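Local atomic coordinates of probable ABC transporter phosphite binding protein PhnD1 (Prochlorococcus marinus str. MIT 9301, PDB entry 5LQ5), a protein that binds inorganic phosphite strongly, and methylphosphonate and phosphate only very weakly, and probably serves as the periplasmic solute-binding component of an ABC transporter. Residues Ser106-Leu111 / Leu137-Val142; Lys4-Gly9 / Lys32-Glu37. One frame throughout, in Å; residues are numbered along the deposited sequence.

Contact 1: Ser106-Leu111 / Leu137-Val142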
loop_
_atom_site.group_PDB
_atom_site.type_symbol
_atom_site.label_atom_id
_atom_site.label_comp_id
_atom_site.label_asym_id
_atom_site.label_seq_id
_atom_site.Cartn_x
_atom_site.Cartn_y
_atom_site.Cartn_z
ATOM N N SER A 106 -15.718 -17.146 8.686
ATOM C CA SER A 106 -15.222 -16.667 10.003
ATOM C C SER A 106 -13.997 -17.448 10.479
ATOM O O SER A 106 -13.577 -17.342 11.628
ATOM C CB SER A 106 -16.336 -16.764 11.055
ATOM O OG SER A 106 -16.857 -18.082 11.092
ATOM N N ASN A 107 -13.436 -18.229 9.569
ATOM C CA ASN A 107 -12.222 -19.007 9.815
ATOM C C ASN A 107 -11.419 -19.099 8.519
ATOM O O ASN A 107 -11.993 -19.240 7.441
ATOM C CB ASN A 107 -12.548 -20.419 10.299
ATOM C CG ASN A 107 -11.309 -21.197 10.690
ATOM O OD1 ASN A 107 -10.800 -22.017 9.912
ATOM N ND2 ASN A 107 -10.792 -20.914 11.882
ATOM N N ILE A 108 -10.096 -19.041 8.640
ATOM C CA ILE A 108 -9.190 -19.113 7.479
ATOM C C ILE A 108 -9.416 -20.339 6.563
ATOM O O ILE A 108 -9.245 -20.261 5.350
ATOM C CB ILE A 108 -7.694 -19.060 7.909
ATOM C CG1 ILE A 108 -6.761 -18.845 6.707
ATOM C CG2 ILE A 108 -7.272 -20.317 8.659
ATOM C CD1 ILE A 108 -5.346 -18.522 7.107
ATOM N N LYS A 109 -9.799 -21.473 7.142
ATOM C CA LYS A 109 -9.997 -22.724 6.355
ATOM C C LYS A 109 -11.114 -22.613 5.288
ATOM O O LYS A 109 -11.098 -23.327 4.259
ATOM C CB LYS A 109 -10.272 -23.923 7.281
ATOM C CG LYS A 109 -9.160 -24.243 8.276
ATOM C CD LYS A 109 -8.088 -25.162 7.719
ATOM C CE LYS A 109 -7.282 -25.791 8.853
ATOM N NZ LYS A 109 -6.277 -26.773 8.369
ATOM N N GLY A 110 -12.030 -21.674 5.518
ATOM C CA GLY A 110 -13.117 -21.323 4.582
ATOM C C GLY A 110 -12.643 -20.776 3.236
ATOM O O GLY A 110 -13.390 -20.726 2.248
ATOM N N LEU A 111 -11.392 -20.337 3.185
ATOM C CA LEU A 111 -10.815 -19.882 1.902
ATOM C C LEU A 111 -10.785 -20.979 0.833
ATOM O O LEU A 111 -10.697 -20.679 -0.339
ATOM C CB LEU A 111 -9.395 -19.320 2.088
ATOM C CG LEU A 111 -9.286 -18.002 2.839
ATOM C CD1 LEU A 111 -7.791 -17.682 3.018
ATOM C CD2 LEU A 111 -10.011 -16.865 2.149
ATOM N N LEU A 137 -4.062 -17.792 1.903
ATOM C CA LEU A 137 -4.630 -18.810 0.999
ATOM C C LEU A 137 -3.869 -20.127 1.153
ATOM O O LEU A 137 -4.446 -21.212 1.334
ATOM C CB LEU A 137 -4.577 -18.354 -0.459
ATOM C CG LEU A 137 -5.678 -17.362 -0.842
ATOM C CD1 LEU A 137 -5.297 -16.568 -2.078
ATOM C CD2 LEU A 137 -7.000 -18.075 -1.075
ATOM N N ASN A 138 -2.550 -20.021 1.106
ATOM C CA ASN A 138 -1.661 -21.186 1.230
ATOM C C ASN A 138 -1.835 -21.908 2.558
ATOM O O ASN A 138 -1.829 -23.128 2.604
ATOM C CB ASN A 138 -0.196 -20.811 1.032
ATOM C CG ASN A 138 0.163 -20.440 -0.401
ATOM O OD1 ASN A 138 -0.625 -20.528 -1.358
ATOM N ND2 ASN A 138 1.365 -19.969 -0.546
ATOM N N GLN A 139 -2.044 -21.156 3.620
ATOM C CA GLN A 139 -2.301 -21.755 4.944
ATOM C C GLN A 139 -3.591 -22.560 4.960
ATOM O O GLN A 139 -3.671 -23.577 5.633
ATOM C CB GLN A 139 -2.352 -20.686 6.014
ATOM C CG GLN A 139 -0.963 -20.187 6.411
ATOM C CD GLN A 139 -0.982 -19.256 7.599
ATOM O OE1 GLN A 139 -1.923 -18.482 7.787
ATOM N NE2 GLN A 139 0.067 -19.322 8.415
ATOM N N ALA A 140 -4.573 -22.099 4.191
ATOM C CA ALA A 140 -5.859 -22.847 3.950
ATOM C C ALA A 140 -5.786 -24.013 2.924
ATOM O O ALA A 140 -6.804 -24.657 2.632
ATOM C CB ALA A 140 -6.932 -21.872 3.502
ATOM N N GLY A 141 -4.606 -24.262 2.374
ATOM C CA GLY A 141 -4.414 -25.275 1.327
ATOM C C GLY A 141 -4.783 -24.858 -0.075
ATOM O O GLY A 141 -4.898 -25.717 -0.955
ATOM N N VAL A 142 -4.952 -23.539 -0.273
ATOM C CA VAL A 142 -5.284 -22.972 -1.587
ATOM C C VAL A 142 -4.005 -22.393 -2.210
ATOM O O VAL A 142 -3.333 -21.537 -1.594
ATOM C CB VAL A 142 -6.400 -21.900 -1.540
ATOM C CG1 VAL A 142 -6.789 -21.473 -2.948
ATOM C CG2 VAL A 142 -7.609 -22.418 -0.752
#
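Asn107 OD1 is gripped by one hydrogen bond, from Lys109 N at 3.0 Å, which closes an Asx turn. The N-H points fairly straight at the oxygen (159°) but arrives from above the carbonyl plane, 43° out of it. Asn107 O also accepts from Gly110 N, so both oxygens of this residue hold the opening of the 3-10 segment 108-111.

No hydrogen bond crosses to Leu137-Val142; the two segments meet by van der Waals packing, in part carbon against oxygen. The small methyl of Ala140 is its centre. Ala140 CB lies 3.4 Å from Ile108 O, which is already bonded to Leu111 N, and 3.8 Å from Leu111 CB. Ile108 has CG1 anti to the backbone N (chi1 -168°), and this carries CD1 across the Gln139 chain at about a right angle. CD1 ends 3.5 Å from Gln139 OE1. Leu111 CD1 touches the helix backbone, 3.9 Å from Leu137 N, and Leu137 CD2 returns to Leu111 CB. Val142 CG2 closes the other end, 3.6 Å from Leu111 O. Phe94, Phe197 and Trp198 of the neighbouring strands also pack on Leu111.

Val142 N bonds back to Leu137 O and Gly141 N to Asn138 O, while Gly141 has positive phi. The arrangement is thus a Schellman motif ending helix 127-139, packed against a 3-10 turn that an Asx turn opens.

Contact 2: Lys4-Gly9 / Lys32-Glu37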
loop_
_atom_site.group_PDB
_atom_site.type_symbol
_atom_site.label_atom_id
_atom_site.label_comp_id
_atom_site.label_asym_id
_atom_site.label_seq_id
_atom_site.Cartn_x
_atom_site.Cartn_y
_atom_site.Cartn_z
ATOM N N LYS A 4 17.933 20.036 -6.076
ATOM C CA LYS A 4 17.371 20.978 -5.096
ATOM C C LYS A 4 15.862 20.842 -4.908
ATOM O O LYS A 4 15.281 21.520 -4.073
ATOM C CB LYS A 4 17.765 22.428 -5.371
ATOM C CG LYS A 4 17.259 23.375 -4.277
ATOM C CD LYS A 4 17.657 24.834 -4.419
ATOM C CE LYS A 4 17.045 25.680 -3.295
ATOM N NZ LYS A 4 17.366 27.135 -3.323
ATOM N N VAL A 5 15.236 19.954 -5.658
ATOM C CA VAL A 5 13.813 19.652 -5.472
ATOM C C VAL A 5 13.681 18.336 -4.698
ATOM O O VAL A 5 14.307 17.305 -5.070
ATOM C CB VAL A 5 13.100 19.495 -6.815
ATOM C CG1 VAL A 5 11.631 19.160 -6.601
ATOM C CG2 VAL A 5 13.240 20.767 -7.652
ATOM N N LEU A 6 12.882 18.363 -3.635
ATOM C CA LEU A 6 12.536 17.153 -2.877
ATOM C C LEU A 6 11.368 16.457 -3.611
ATOM O O LEU A 6 10.280 16.979 -3.701
ATOM C CB LEU A 6 12.126 17.457 -1.417
ATOM C CG LEU A 6 11.912 16.246 -0.504
ATOM C CD1 LEU A 6 13.223 15.562 -0.143
ATOM C CD2 LEU A 6 11.188 16.655 0.778
ATOM N N LYS A 7 11.619 15.250 -4.074
ATOM C CA LYS A 7 10.726 14.544 -4.989
ATOM C C LYS A 7 10.022 13.453 -4.199
ATOM O O LYS A 7 10.652 12.573 -3.643
ATOM C CB LYS A 7 11.521 13.976 -6.164
ATOM C CG LYS A 7 12.212 15.052 -7.020
ATOM C CD LYS A 7 13.187 14.433 -8.014
ATOM C CE LYS A 7 14.425 15.300 -8.183
ATOM N NZ LYS A 7 15.347 15.183 -7.023
ATOM N N VAL A 8 8.713 13.599 -4.094
ATOM C CA VAL A 8 7.809 12.708 -3.383
ATOM C C VAL A 8 7.212 11.709 -4.356
ATOM O O VAL A 8 6.811 12.053 -5.466
ATOM C CB VAL A 8 6.700 13.494 -2.650
ATOM C CG1 VAL A 8 5.615 12.602 -2.047
ATOM C CG2 VAL A 8 7.296 14.371 -1.550
ATOM N N GLY A 9 7.226 10.447 -3.963
ATOM C CA GLY A 9 6.599 9.371 -4.748
ATOM C C GLY A 9 5.726 8.480 -3.863
ATOM O O GLY A 9 5.662 8.636 -2.616
ATOM N N LYS A 32 6.008 24.209 2.659
ATOM C CA LYS A 32 5.811 25.364 3.560
ATOM C C LYS A 32 6.673 25.249 4.833
ATOM O O LYS A 32 7.336 26.200 5.241
ATOM C CB LYS A 32 4.351 25.509 3.952
ATOM C CG LYS A 32 3.474 26.128 2.874
ATOM C CD LYS A 32 2.045 26.307 3.358
ATOM C CE LYS A 32 1.097 26.593 2.202
ATOM N NZ LYS A 32 -0.327 26.548 2.624
ATOM N N GLN A 33 6.662 24.069 5.446
ATOM C CA GLN A 33 7.375 23.834 6.711
ATOM C C GLN A 33 8.881 23.676 6.581
ATOM O O GLN A 33 9.629 24.102 7.474
ATOM C CB GLN A 33 6.820 22.643 7.447
ATOM C CG GLN A 33 5.385 22.814 7.918
ATOM C CD GLN A 33 5.032 21.877 9.077
ATOM O OE1 GLN A 33 5.805 21.715 10.032
ATOM N NE2 GLN A 33 3.889 21.208 8.976
ATOM N N LEU A 34 9.320 23.040 5.507
ATOM C CA LEU A 34 10.765 22.846 5.232
ATOM C C LEU A 34 11.455 23.944 4.436
ATOM O O LEU A 34 12.678 23.973 4.365
ATOM C CB LEU A 34 10.999 21.513 4.498
ATOM C CG LEU A 34 10.509 20.316 5.308
ATOM C CD1 LEU A 34 10.477 19.073 4.436
ATOM C CD2 LEU A 34 11.314 20.085 6.575
ATOM N N ASP A 35 10.668 24.826 3.833
ATOM C CA ASP A 35 11.193 25.957 3.025
ATOM C C ASP A 35 12.094 25.438 1.884
ATOM O O ASP A 35 13.193 25.930 1.644
ATOM C CB ASP A 35 11.954 26.933 3.964
ATOM C CG ASP A 35 12.752 28.016 3.227
ATOM O OD1 ASP A 35 12.650 28.196 1.994
ATOM O OD2 ASP A 35 13.518 28.705 3.902
ATOM N N VAL A 36 11.616 24.417 1.191
ATOM C CA VAL A 36 12.272 23.914 -0.018
ATOM C C VAL A 36 11.156 23.542 -1.004
ATOM O O VAL A 36 9.997 23.355 -0.602
ATOM C CB VAL A 36 13.204 22.698 0.232
ATOM C CG1 VAL A 36 14.331 23.049 1.210
ATOM C CG2 VAL A 36 12.402 21.503 0.735
ATOM N N GLU A 37 11.527 23.453 -2.279
ATOM C CA GLU A 37 10.635 22.971 -3.348
ATOM C C GLU A 37 10.378 21.486 -3.157
ATOM O O GLU A 37 11.317 20.713 -2.970
ATOM C CB GLU A 37 11.207 23.202 -4.749
ATOM C CG GLU A 37 10.592 24.390 -5.474
ATOM C CD GLU A 37 10.851 24.347 -6.965
ATOM O OE1 GLU A 37 12.036 24.311 -7.351
ATOM O OE2 GLU A 37 9.874 24.341 -7.746
HETATM O O HOH W 1 14.247 23.943 -2.940
#
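The flat groups here are peptide planes and the carboxylate of Glu37. The Glu37 carbonyl takes Leu6 N in its own plane, at 2.9 Å and with an N-H...O angle of 164°. Around the same oxygen sit carbon atoms of the strand, Val5 CA and Leu6 CB, the latter 3.7 Å from Glu37 O. At the carboxylate, OE1 comes 3.8 Å from Val5 CG2, and the two side chains cross obliquely. Val5 CG2 stands anti to its own carbonyl carbon, beside the backbone N, and this is the branch that meets OE1.

This is the return of a beta-alpha-beta crossover. Strand 5-10 leads into helix 16-34, and strand 37-40 comes back parallel beside it. Between helix and strand the chain turns at Asp35, the first residue to leave helical geometry, with positive phi (57°). The Leu6 bond comes soon after this turn, and backbone bonds of Leu6 and Val8 with Lys39 carry the pairing onward.

Leu6 and Val5 point to different sides. Val5 shares a side of the sheet with Glu37. Leu6 has CG anti to the backbone N (chi1 -173°), and its CD2 faces Leu34 CD1 across 4.4 Å, a loose apolar contact between strand and helix. Phe218 touches both Leu6 and Val36, and helix 222-231 packs on Leu34.

Lys7 NZ bonds back to Val5 O at 3.1 Å, in the plane of that carbonyl.

Beside the Leu6 bond, one water joins the two segments: it donates to Lys4 O at 2.9 Å and accepts from Glu37 N at 2.8 Å.

The two contacts lie on opposite sides of the chain's centre, with centres 45 Å apart and nearest atoms about 27 Å apart. They come in series: contact 2 closes before contact 1 opens. Each belongs to a different lobe. Contact 2 sits at the edge of the six-stranded mixed sheet, where strand 5-10 meets strand 37-40. Contact 1 lies by the five-stranded mixed sheet that holds strands 92-97 and 194-199. Two such lobes with a ligand between them are the plan of periplasmic binding proteins. Helix 127-139 links contact 1 to the phosphite pocket, because Ser126, Thr127 and Ser128 lie at its other end.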